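Local coordinates for protein ethanolamine kinase Pv091845 (Plasmodium vivax, PDB 2QG7) that probably phosphorylates ethanolamine at the expense of ATP, the first step in making phosphatidylethanolamine through the ethanolamine pathway, at residues Y162-A167 with H210-N215; K169-F174 with I179-D184; W241-L246 with H418-L423. One frame throughout, in Å; residues are numbered along the deposited sequence.

Interaction 1 (Y162-A167 with H210-N215); sequences YNKNIA and HDIKLN
Ile212 sets its side chain against Lys164 and Ile166, and all of the direct contact between the two segments runs through it. The two isoleucines reach toward each other tip to tip, with Ile166 CD1 meeting Ile212 CD1 at 3.3 Å, shorter than usual for two methyl groups, so the exact spacing is doubtful. Ile166 sets its CG1 branch between its own backbone N and carbonyl carbon (chi1 46°), a crowded position from which the extended branch carries CD1 across to the partner. Lys164 meets the same isoleucine at a slant: its CB lies 3.7 Å from Ile212 CD1, while its CG lies 4.0 Å from Ile212 CG2, so the aliphatic root of the lysine rests across the branched side chain. A bend at chi2 (-68°) then turns the rest of the chain past the isoleucine. Its amine ends at a water, with NZ 3.1 Å from the water oxygen. Lys213 N donates to that same oxygen at 3.2 Å, and the water thus links the lysine amine of one segment to the backbone of the other. Lys164 lies where helix 151-163 runs out, and Asn165, with positive phi, closes that helix in a Schellman motif before Ile166 turns back toward Ile212. Behind the contact Ile212 also touches Ile160 of helix 151-163 and Leu292 of strand 290-293, consistent with a seam between the N-lobe and the C-lobe of a kinase-like fold. With no direct hydrogen bond between the segments, cohesion here probably comes from burying the Ile212 side chain, while the lysine contributes its methylenes to that apolar patch and leaves its charge at the hydrated margin.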
loop_
_atom_site.group_PDB
_atom_site.type_symbol
_atom_site.label_atom_id
_atom_site.label_comp_id
_atom_site.label_asym_id
_atom_site.label_seq_id
_atom_site.Cartn_x
_atom_site.Cartn_y
_atom_site.Cartn_z
ATOM N N TYR D 162 18.409 -30.555 9.791
ATOM C CA TYR D 162 17.893 -31.625 10.628
ATOM C C TYR D 162 19.006 -32.284 11.486
ATOM O O TYR D 162 18.839 -32.547 12.694
ATOM C CB TYR D 162 17.195 -32.668 9.746
ATOM C CG TYR D 162 16.839 -33.924 10.508
ATOM C CD1 TYR D 162 15.820 -33.903 11.465
ATOM C CD2 TYR D 162 17.562 -35.124 10.321
ATOM C CE1 TYR D 162 15.508 -35.028 12.209
ATOM C CE2 TYR D 162 17.250 -36.262 11.058
ATOM C CZ TYR D 162 16.214 -36.196 11.992
ATOM O OH TYR D 162 15.851 -37.292 12.726
ATOM N N ASN D 163 20.142 -32.546 10.851
ATOM C CA ASN D 163 21.314 -33.085 11.528
ATOM C C ASN D 163 21.912 -32.112 12.534
ATOM O O ASN D 163 22.530 -32.534 13.520
ATOM C CB ASN D 163 22.362 -33.505 10.490
ATOM C CG ASN D 163 21.887 -34.682 9.630
ATOM O OD1 ASN D 163 21.121 -35.555 10.099
ATOM N ND2 ASN D 163 22.337 -34.717 8.375
ATOM N N LYS D 164 21.717 -30.809 12.285
ATOM C CA LYS D 164 22.171 -29.754 13.186
ATOM C C LYS D 164 21.068 -29.306 14.142
ATOM O O LYS D 164 21.252 -28.388 14.944
ATOM C CB LYS D 164 22.723 -28.579 12.384
ATOM C CG LYS D 164 23.903 -28.915 11.482
ATOM C CD LYS D 164 25.151 -29.276 12.293
ATOM C CE LYS D 164 26.200 -30.028 11.400
ATOM N NZ LYS D 164 27.487 -30.230 12.199
ATOM N N ASN D 165 19.919 -29.974 14.044
ATOM C CA ASN D 165 18.809 -29.791 14.974
ATOM C C ASN D 165 18.085 -28.459 14.918
ATOM O O ASN D 165 17.775 -27.897 15.959
ATOM C CB ASN D 165 19.255 -30.106 16.407
ATOM C CG ASN D 165 19.715 -31.552 16.555
ATOM O OD1 ASN D 165 20.623 -32.010 15.843
ATOM N ND2 ASN D 165 19.066 -32.291 17.445
ATOM N N ILE D 166 17.797 -27.953 13.717
ATOM C CA ILE D 166 17.008 -26.706 13.600
ATOM C C ILE D 166 15.795 -26.870 12.674
ATOM O O ILE D 166 14.801 -26.140 12.802
ATOM C CB ILE D 166 17.858 -25.502 13.175
ATOM C CG1 ILE D 166 18.758 -25.896 11.999
ATOM C CG2 ILE D 166 18.693 -24.940 14.389
ATOM C CD1 ILE D 166 19.716 -24.760 11.624
ATOM N N ALA D 167 15.904 -27.849 11.763
ATOM C CA ALA D 167 14.781 -28.331 10.964
ATOM C C ALA D 167 14.279 -29.681 11.501
ATOM O O ALA D 167 15.050 -30.479 12.061
ATOM C CB ALA D 167 15.158 -28.435 9.480
ATOM N N HIS D 210 23.321 -19.751 12.308
ATOM C CA HIS D 210 24.479 -19.103 11.709
ATOM C C HIS D 210 25.830 -19.753 12.071
ATOM O O HIS D 210 26.835 -19.514 11.397
ATOM C CB HIS D 210 24.440 -17.593 11.986
ATOM C CG HIS D 210 23.364 -16.878 11.215
ATOM N ND1 HIS D 210 23.110 -15.519 11.351
ATOM C CD2 HIS D 210 22.469 -17.344 10.307
ATOM C CE1 HIS D 210 22.108 -15.184 10.556
ATOM N NE2 HIS D 210 21.702 -16.272 9.916
ATOM N N ASP D 211 25.832 -20.578 13.123
ATOM C CA ASP D 211 27.029 -21.281 13.611
ATOM C C ASP D 211 27.355 -22.531 12.821
ATOM O O ASP D 211 28.453 -23.054 12.921
ATOM C CB ASP D 211 26.872 -21.667 15.079
ATOM C CG ASP D 211 27.124 -20.494 16.025
ATOM O OD1 ASP D 211 27.831 -19.539 15.618
ATOM O OD2 ASP D 211 26.620 -20.522 17.174
ATOM N N ILE D 212 26.402 -23.014 12.045
ATOM C CA ILE D 212 26.593 -24.190 11.216
ATOM C C ILE D 212 27.729 -23.959 10.227
ATOM O O ILE D 212 27.660 -23.064 9.377
ATOM C CB ILE D 212 25.281 -24.608 10.489
ATOM C CG1 ILE D 212 24.196 -24.948 11.503
ATOM C CG2 ILE D 212 25.493 -25.787 9.593
ATOM C CD1 ILE D 212 22.883 -25.231 10.858
ATOM N N LYS D 213 28.768 -24.788 10.350
ATOM C CA LYS D 213 29.950 -24.706 9.502
ATOM C C LYS D 213 29.674 -25.158 8.086
ATOM O O LYS D 213 28.960 -26.158 7.854
ATOM C CB LYS D 213 31.116 -25.504 10.106
ATOM C CG LYS D 213 31.724 -24.845 11.354
ATOM C CD LYS D 213 32.846 -25.699 11.929
ATOM C CE LYS D 213 33.168 -25.278 13.390
ATOM N NZ LYS D 213 34.373 -26.048 13.841
ATOM N N LEU D 214 30.260 -24.406 7.142
ATOM C CA LEU D 214 30.067 -24.691 5.719
ATOM C C LEU D 214 31.389 -25.065 5.096
ATOM O O LEU D 214 32.237 -24.199 4.822
ATOM C CB LEU D 214 29.416 -23.500 4.976
ATOM C CG LEU D 214 27.988 -23.081 5.399
ATOM C CD1 LEU D 214 27.518 -21.856 4.568
ATOM C CD2 LEU D 214 26.989 -24.256 5.226
ATOM N N ASN D 215 31.555 -26.373 4.885
ATOM C CA ASN D 215 32.815 -26.916 4.378
ATOM C C ASN D 215 32.786 -27.025 2.859
ATOM O O ASN D 215 31.736 -26.835 2.245
ATOM C CB ASN D 215 33.118 -28.276 5.020
ATOM C CG ASN D 215 31.899 -29.163 5.101
ATOM O OD1 ASN D 215 31.697 -30.045 4.243
ATOM N ND2 ASN D 215 31.068 -28.929 6.133
HETATM O O HOH W 1 28.635 -27.376 12.155
#

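Interaction 2 (K169-F174 with I179-D184); sequences KIYVFF and IEEFMD
Tyr171 and Glu181 come together through their first torsions. With CG anti to its carbonyl carbon (chi1 -61°), Tyr171 brings its ring obliquely against the backbone of Glu180 and Glu181, CE2 nearest Glu181 N, and Glu181, with CG anti to its backbone N (chi1 -164°), runs out extended past the phenol. The two cross obliquely, Tyr171 OH lying 3.5 Å from Glu181 CG, with ring and carboxylate planes 35° apart. The carboxylate ends beside the other strand, where Glu181 OE2 takes a weak, long bond of 3.5 Å from Lys169 N. The backbone of Glu181 returns the link firmly: its N donates to Lys169 O at 2.8 Å. Farther along, the pairing slips by one residue in a classic beta bulge. Tyr171 and Val172 both face Ile179, whose carbonyl oxygen is gripped by two amides, Tyr171 N at 2.6 Å and Val172 N at 3.2 Å. Tyr171 takes up near-helical backbone angles to make room for the extra residue. Ile179 N then donates to Val172 O at 3.0 Å, completing a hydrogen-bonded pair. Ile179 CG1 also meets the edge of the Phe174 ring, 3.9 Å from CE2. Ile170 and Glu180 form a non-hydrogen-bonded pair and touch by their aliphatic parts, while the Glu180 carboxylate makes salt bridges with Arg139 and Arg178. A water joins Tyr171 OH to Phe182 N. The hairpin forms one edge of a five-stranded antiparallel sheet: 170-174 is its outer strand, and 177-181 bonds onward to strand 136-141 through Glu180 and Leu137. Helix 84-98 packs on Val172, Phe174 and Ile179 with Val94 and Tyr98, whereas Ile170 on the other face meets Ser158 of helix 151-163.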
loop_
_atom_site.group_PDB
_atom_site.type_symbol
_atom_site.label_atom_id
_atom_site.label_comp_id
_atom_site.label_asym_id
_atom_site.label_seq_id
_atom_site.Cartn_x
_atom_site.Cartn_y
_atom_site.Cartn_z
ATOM N N LYS D 169 12.280 -33.483 10.790
ATOM C CA LYS D 169 12.581 -34.543 9.805
ATOM C C LYS D 169 11.597 -34.548 8.659
ATOM O O LYS D 169 10.395 -34.473 8.866
ATOM C CB LYS D 169 12.632 -35.930 10.456
ATOM C CG LYS D 169 12.837 -37.067 9.457
ATOM C CD LYS D 169 13.652 -38.258 10.025
ATOM C CE LYS D 169 12.903 -38.882 11.252
ATOM N NZ LYS D 169 13.762 -39.885 11.984
ATOM N N ILE D 170 12.128 -34.628 7.451
ATOM C CA ILE D 170 11.314 -34.844 6.269
ATOM C C ILE D 170 11.401 -36.312 5.875
ATOM O O ILE D 170 12.490 -36.809 5.589
ATOM C CB ILE D 170 11.776 -33.972 5.077
ATOM C CG1 ILE D 170 11.651 -32.491 5.424
ATOM C CG2 ILE D 170 10.980 -34.323 3.783
ATOM C CD1 ILE D 170 12.419 -31.644 4.488
ATOM N N TYR D 171 10.254 -36.995 5.846
ATOM C CA TYR D 171 10.202 -38.444 5.610
ATOM C C TYR D 171 10.318 -38.830 4.123
ATOM O O TYR D 171 11.165 -39.666 3.757
ATOM C CB TYR D 171 8.924 -38.998 6.214
ATOM C CG TYR D 171 8.797 -38.794 7.709
ATOM C CD1 TYR D 171 9.588 -39.524 8.600
ATOM C CD2 TYR D 171 7.865 -37.895 8.237
ATOM C CE1 TYR D 171 9.464 -39.347 9.976
ATOM C CE2 TYR D 171 7.730 -37.709 9.622
ATOM C CZ TYR D 171 8.533 -38.449 10.480
ATOM O OH TYR D 171 8.433 -38.287 11.845
ATOM N N VAL D 172 9.490 -38.205 3.267
ATOM C CA VAL D 172 9.447 -38.529 1.830
ATOM C C VAL D 172 9.433 -37.278 0.934
ATOM O O VAL D 172 8.729 -36.318 1.219
ATOM C CB VAL D 172 8.202 -39.423 1.459
ATOM C CG1 VAL D 172 8.251 -39.820 -0.009
ATOM C CG2 VAL D 172 8.110 -40.657 2.351
ATOM N N PHE D 173 10.209 -37.323 -0.155
ATOM C CA PHE D 173 10.218 -36.267 -1.164
ATOM C C PHE D 173 9.560 -36.773 -2.458
ATOM O O PHE D 173 9.901 -37.852 -2.938
ATOM C CB PHE D 173 11.653 -35.792 -1.475
ATOM C CG PHE D 173 12.361 -35.116 -0.319
ATOM C CD1 PHE D 173 13.165 -35.860 0.556
ATOM C CD2 PHE D 173 12.253 -33.739 -0.125
ATOM C CE1 PHE D 173 13.834 -35.253 1.623
ATOM C CE2 PHE D 173 12.914 -33.090 0.952
ATOM C CZ PHE D 173 13.709 -33.852 1.824
ATOM N N PHE D 174 8.615 -35.997 -3.009
ATOM C CA PHE D 174 8.052 -36.272 -4.339
ATOM C C PHE D 174 7.936 -34.998 -5.160
ATOM O O PHE D 174 8.015 -33.884 -4.614
ATOM C CB PHE D 174 6.711 -37.039 -4.273
ATOM C CG PHE D 174 5.748 -36.559 -3.193
ATOM C CD1 PHE D 174 4.731 -35.659 -3.499
ATOM C CD2 PHE D 174 5.847 -37.029 -1.887
ATOM C CE1 PHE D 174 3.843 -35.225 -2.530
ATOM C CE2 PHE D 174 4.948 -36.604 -0.906
ATOM C CZ PHE D 174 3.948 -35.699 -1.231
ATOM N N ILE D 179 6.343 -35.315 2.671
ATOM C CA ILE D 179 5.780 -35.708 3.963
ATOM C C ILE D 179 6.820 -35.470 5.060
ATOM O O ILE D 179 7.924 -36.040 5.039
ATOM C CB ILE D 179 5.286 -37.199 4.023
ATOM C CG1 ILE D 179 4.411 -37.549 2.808
ATOM C CG2 ILE D 179 4.509 -37.433 5.321
ATOM C CD1 ILE D 179 4.166 -39.070 2.611
ATOM N N GLU D 180 6.451 -34.645 6.029
ATOM C CA GLU D 180 7.394 -34.210 7.045
ATOM C C GLU D 180 6.796 -34.325 8.439
ATOM O O GLU D 180 5.587 -34.505 8.611
ATOM C CB GLU D 180 7.908 -32.778 6.744
ATOM C CG GLU D 180 6.834 -31.700 6.799
ATOM C CD GLU D 180 7.292 -30.313 6.334
ATOM O OE1 GLU D 180 7.933 -30.181 5.274
ATOM O OE2 GLU D 180 6.967 -29.324 7.029
ATOM N N GLU D 181 7.682 -34.231 9.425
ATOM C CA GLU D 181 7.372 -34.388 10.840
ATOM C C GLU D 181 6.577 -33.201 11.313
ATOM O O GLU D 181 6.963 -32.047 11.080
ATOM C CB GLU D 181 8.683 -34.470 11.633
ATOM C CG GLU D 181 8.558 -35.005 13.033
ATOM C CD GLU D 181 9.889 -35.007 13.808
ATOM O OE1 GLU D 181 9.880 -34.513 14.962
ATOM O OE2 GLU D 181 10.929 -35.504 13.287
ATOM N N PHE D 182 5.468 -33.493 11.982
ATOM C CA PHE D 182 4.645 -32.459 12.561
ATOM C C PHE D 182 5.309 -31.923 13.814
ATOM O O PHE D 182 5.849 -32.686 14.646
ATOM C CB PHE D 182 3.249 -32.993 12.879
ATOM C CG PHE D 182 2.353 -32.000 13.574
ATOM C CD1 PHE D 182 1.703 -30.996 12.850
ATOM C CD2 PHE D 182 2.152 -32.076 14.951
ATOM C CE1 PHE D 182 0.869 -30.066 13.503
ATOM C CE2 PHE D 182 1.321 -31.169 15.607
ATOM C CZ PHE D 182 0.679 -30.158 14.887
ATOM N N MET D 183 5.280 -30.598 13.942
ATOM C CA MET D 183 5.731 -29.944 15.156
ATOM C C MET D 183 4.597 -29.086 15.725
ATOM O O MET D 183 4.025 -28.240 15.039
ATOM C CB MET D 183 6.965 -29.102 14.847
ATOM C CG MET D 183 7.646 -28.477 16.080
ATOM S SD MET D 183 8.922 -27.244 15.626
ATOM C CE MET D 183 7.937 -26.081 14.659
ATOM N N ASP D 184 4.271 -29.316 16.987
ATOM C CA ASP D 184 3.259 -28.517 17.688
ATOM C C ASP D 184 3.795 -27.116 18.028
ATOM O O ASP D 184 5.011 -26.897 18.073
ATOM C CB ASP D 184 2.838 -29.248 18.966
ATOM C CG ASP D 184 1.324 -29.384 19.100
ATOM O OD1 ASP D 184 0.600 -28.357 18.924
ATOM O OD2 ASP D 184 0.876 -30.533 19.390
HETATM O O HOH W 2 5.678 -36.704 12.658
#

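Interaction 3 (W241-L246 with H418-L423); sequences WKYFHL and HINWGL
Tyr243 and Leu423 mark the nearest backbone approach of two helical segments whose axes pass 9.4 Å apart and run in roughly the same sense, crossing at 40°. Tyr243 CA and Leu423 CA stand 5.8 Å apart, and Tyr243 CB presses on Leu423 CB at 3.5 Å, so the helices meet first at the roots of these side chains. Beyond that point Leu423 sends CD1 toward the first helix, where it lies 3.9 Å from Phe244 N and 4.3 Å from Phe244 CB. The tyrosine ring extends across the second helix, past Asn420. There Tyr243 CE2 approaches Asn420 OD1 at 3.4 Å, the ring and amide crossing obliquely with their planes 43° apart. Asn420 gains this reach by holding CG anti to its backbone N (chi1 -175°). No direct hydrogen bond joins the segments; instead one water lies at the phenol's edge in the ring plane, 2.6 Å from Tyr243 OH, and accepts from Asn420 ND2 at 3.0 Å. The water thus links these two buried polar ends, and it also lies above the Trp421 ring, offset toward its rim. Around the pair, Phe244 packs on Arg273 and Ile276 of helix 269-284, while Trp421 leans on Tyr362 of helix 360-369, which places the crossing of helices 236-251 and 413-430 inside the helical C-lobe.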
loop_
_atom_site.group_PDB
_atom_site.type_symbol
_atom_site.label_atom_id
_atom_site.label_comp_id
_atom_site.label_asym_id
_atom_site.label_seq_id
_atom_site.Cartn_x
_atom_site.Cartn_y
_atom_site.Cartn_z
ATOM N N TRP D 241 19.979 -10.819 -8.930
ATOM C CA TRP D 241 20.160 -10.703 -10.389
ATOM C C TRP D 241 19.314 -11.675 -11.177
ATOM O O TRP D 241 18.912 -11.363 -12.296
ATOM C CB TRP D 241 21.636 -10.833 -10.810
ATOM C CG TRP D 241 22.448 -9.615 -10.446
ATOM C CD1 TRP D 241 23.434 -9.538 -9.506
ATOM C CD2 TRP D 241 22.328 -8.303 -11.005
ATOM N NE1 TRP D 241 23.941 -8.262 -9.442
ATOM C CE2 TRP D 241 23.274 -7.478 -10.343
ATOM C CE3 TRP D 241 21.501 -7.730 -11.983
ATOM C CZ2 TRP D 241 23.427 -6.101 -10.649
ATOM C CZ3 TRP D 241 21.654 -6.365 -12.277
ATOM C CH2 TRP D 241 22.609 -5.570 -11.615
ATOM N N LYS D 242 19.022 -12.844 -10.605
ATOM C CA LYS D 242 18.161 -13.807 -11.288
ATOM C C LYS D 242 16.757 -13.211 -11.428
ATOM O O LYS D 242 16.138 -13.312 -12.472
ATOM C CB LYS D 242 18.123 -15.102 -10.491
ATOM C CG LYS D 242 17.380 -16.317 -11.131
ATOM C CD LYS D 242 16.763 -17.195 -9.925
ATOM C CE LYS D 242 16.013 -18.459 -10.507
ATOM N NZ LYS D 242 15.449 -19.353 -9.396
ATOM N N TYR D 243 16.251 -12.608 -10.358
ATOM C CA TYR D 243 14.934 -11.985 -10.387
ATOM C C TYR D 243 14.889 -10.808 -11.399
ATOM O O TYR D 243 13.928 -10.661 -12.141
ATOM C CB TYR D 243 14.528 -11.489 -8.997
ATOM C CG TYR D 243 14.373 -12.507 -7.895
ATOM C CD1 TYR D 243 14.051 -13.848 -8.163
ATOM C CD2 TYR D 243 14.516 -12.121 -6.572
ATOM C CE1 TYR D 243 13.890 -14.789 -7.113
ATOM C CE2 TYR D 243 14.353 -13.023 -5.533
ATOM C CZ TYR D 243 14.028 -14.354 -5.803
ATOM O OH TYR D 243 13.874 -15.244 -4.749
ATOM N N PHE D 244 15.956 -10.008 -11.421
ATOM C CA PHE D 244 16.069 -8.871 -12.281
ATOM C C PHE D 244 15.966 -9.317 -13.727
ATOM O O PHE D 244 15.151 -8.775 -14.486
ATOM C CB PHE D 244 17.384 -8.148 -12.037
ATOM C CG PHE D 244 17.593 -6.948 -12.933
ATOM C CD1 PHE D 244 17.124 -5.678 -12.545
ATOM C CD2 PHE D 244 18.246 -7.081 -14.173
ATOM C CE1 PHE D 244 17.302 -4.576 -13.397
ATOM C CE2 PHE D 244 18.425 -5.990 -15.014
ATOM C CZ PHE D 244 17.957 -4.749 -14.640
ATOM N N HIS D 245 16.779 -10.311 -14.095
ATOM C CA HIS D 245 16.846 -10.816 -15.474
ATOM C C HIS D 245 15.554 -11.508 -15.944
ATOM O O HIS D 245 15.187 -11.385 -17.098
ATOM C CB HIS D 245 18.081 -11.726 -15.700
ATOM C CG HIS D 245 19.402 -11.001 -15.639
ATOM N ND1 HIS D 245 19.755 -10.000 -16.526
ATOM C CD2 HIS D 245 20.457 -11.141 -14.802
ATOM C CE1 HIS D 245 20.962 -9.551 -16.227
ATOM N NE2 HIS D 245 21.402 -10.214 -15.173
ATOM N N LEU D 246 14.869 -12.220 -15.064
ATOM C CA LEU D 246 13.596 -12.817 -15.412
ATOM C C LEU D 246 12.495 -11.760 -15.620
ATOM O O LEU D 246 11.593 -11.927 -16.469
ATOM C CB LEU D 246 13.183 -13.817 -14.347
ATOM C CG LEU D 246 13.909 -15.177 -14.278
ATOM C CD1 LEU D 246 13.650 -15.878 -12.935
ATOM C CD2 LEU D 246 13.468 -16.098 -15.434
ATOM N N HIS D 418 14.542 -5.180 0.705
ATOM C CA HIS D 418 13.476 -4.567 -0.111
ATOM C C HIS D 418 13.525 -4.915 -1.603
ATOM O O HIS D 418 12.509 -5.226 -2.204
ATOM C CB HIS D 418 13.482 -3.042 0.053
ATOM C CG HIS D 418 13.116 -2.588 1.418
ATOM N ND1 HIS D 418 12.026 -3.093 2.099
ATOM C CD2 HIS D 418 13.688 -1.673 2.236
ATOM C CE1 HIS D 418 11.925 -2.493 3.277
ATOM N NE2 HIS D 418 12.922 -1.625 3.384
ATOM N N ILE D 419 14.700 -4.822 -2.202
ATOM C CA ILE D 419 14.853 -5.129 -3.596
ATOM C C ILE D 419 14.604 -6.596 -3.885
ATOM O O ILE D 419 13.903 -6.945 -4.839
ATOM C CB ILE D 419 16.237 -4.657 -4.120
ATOM C CG1 ILE D 419 16.311 -3.124 -4.009
ATOM C CG2 ILE D 419 16.461 -5.137 -5.547
ATOM C CD1 ILE D 419 17.716 -2.479 -4.237
ATOM N N ASN D 420 15.176 -7.459 -3.060
ATOM C CA ASN D 420 14.975 -8.899 -3.180
ATOM C C ASN D 420 13.494 -9.285 -3.177
ATOM O O ASN D 420 13.040 -10.025 -4.049
ATOM C CB ASN D 420 15.737 -9.651 -2.054
ATOM C CG ASN D 420 15.660 -11.164 -2.208
ATOM O OD1 ASN D 420 16.310 -11.750 -3.069
ATOM N ND2 ASN D 420 14.834 -11.798 -1.390
ATOM N N TRP D 421 12.751 -8.829 -2.186
ATOM C CA TRP D 421 11.367 -9.228 -2.070
ATOM C C TRP D 421 10.421 -8.447 -2.967
ATOM O O TRP D 421 9.343 -8.941 -3.265
ATOM C CB TRP D 421 10.897 -9.207 -0.617
ATOM C CG TRP D 421 11.511 -10.357 0.159
ATOM C CD1 TRP D 421 12.495 -10.271 1.095
ATOM C CD2 TRP D 421 11.238 -11.760 -0.006
ATOM N NE1 TRP D 421 12.816 -11.522 1.548
ATOM C CE2 TRP D 421 12.077 -12.453 0.886
ATOM C CE3 TRP D 421 10.358 -12.499 -0.819
ATOM C CZ2 TRP D 421 12.064 -13.847 1.007
ATOM C CZ3 TRP D 421 10.347 -13.898 -0.703
ATOM C CH2 TRP D 421 11.197 -14.557 0.194
ATOM N N GLY D 422 10.828 -7.229 -3.377
ATOM C CA GLY D 422 10.167 -6.521 -4.462
ATOM C C GLY D 422 10.146 -7.277 -5.779
ATOM O O GLY D 422 9.125 -7.324 -6.424
ATOM N N LEU D 423 11.288 -7.832 -6.193
ATOM C CA LEU D 423 11.414 -8.464 -7.482
ATOM C C LEU D 423 10.822 -9.845 -7.438
ATOM O O LEU D 423 10.242 -10.291 -8.418
ATOM C CB LEU D 423 12.867 -8.559 -7.904
ATOM C CG LEU D 423 13.734 -7.321 -8.090
ATOM C CD1 LEU D 423 15.184 -7.735 -8.346
ATOM C CD2 LEU D 423 13.173 -6.357 -9.162
HETATM O O HOH W 3 13.718 -14.433 -2.287
#

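How the interactions relate
From the N terminus, helix 151-163 ends within 162-167, and the chain then enters the hairpin of interaction 2, where 179-184 folds back on 169-174 a few residues later. Only later, past helix 196-210, does 210-215 return to close the larger loop of interaction 1, so interaction 2 lies wholly within it. The two touch where Tyr162 OH comes 3.4 Å from Lys169 NZ. Interaction 3 follows in series and closes a far longer loop from helix 236-251 to helix 413-430, about 17 Å from interaction 2 between nearest atoms. Together they involve the sheet edge, the probable seam between the lobes and the helical lobe.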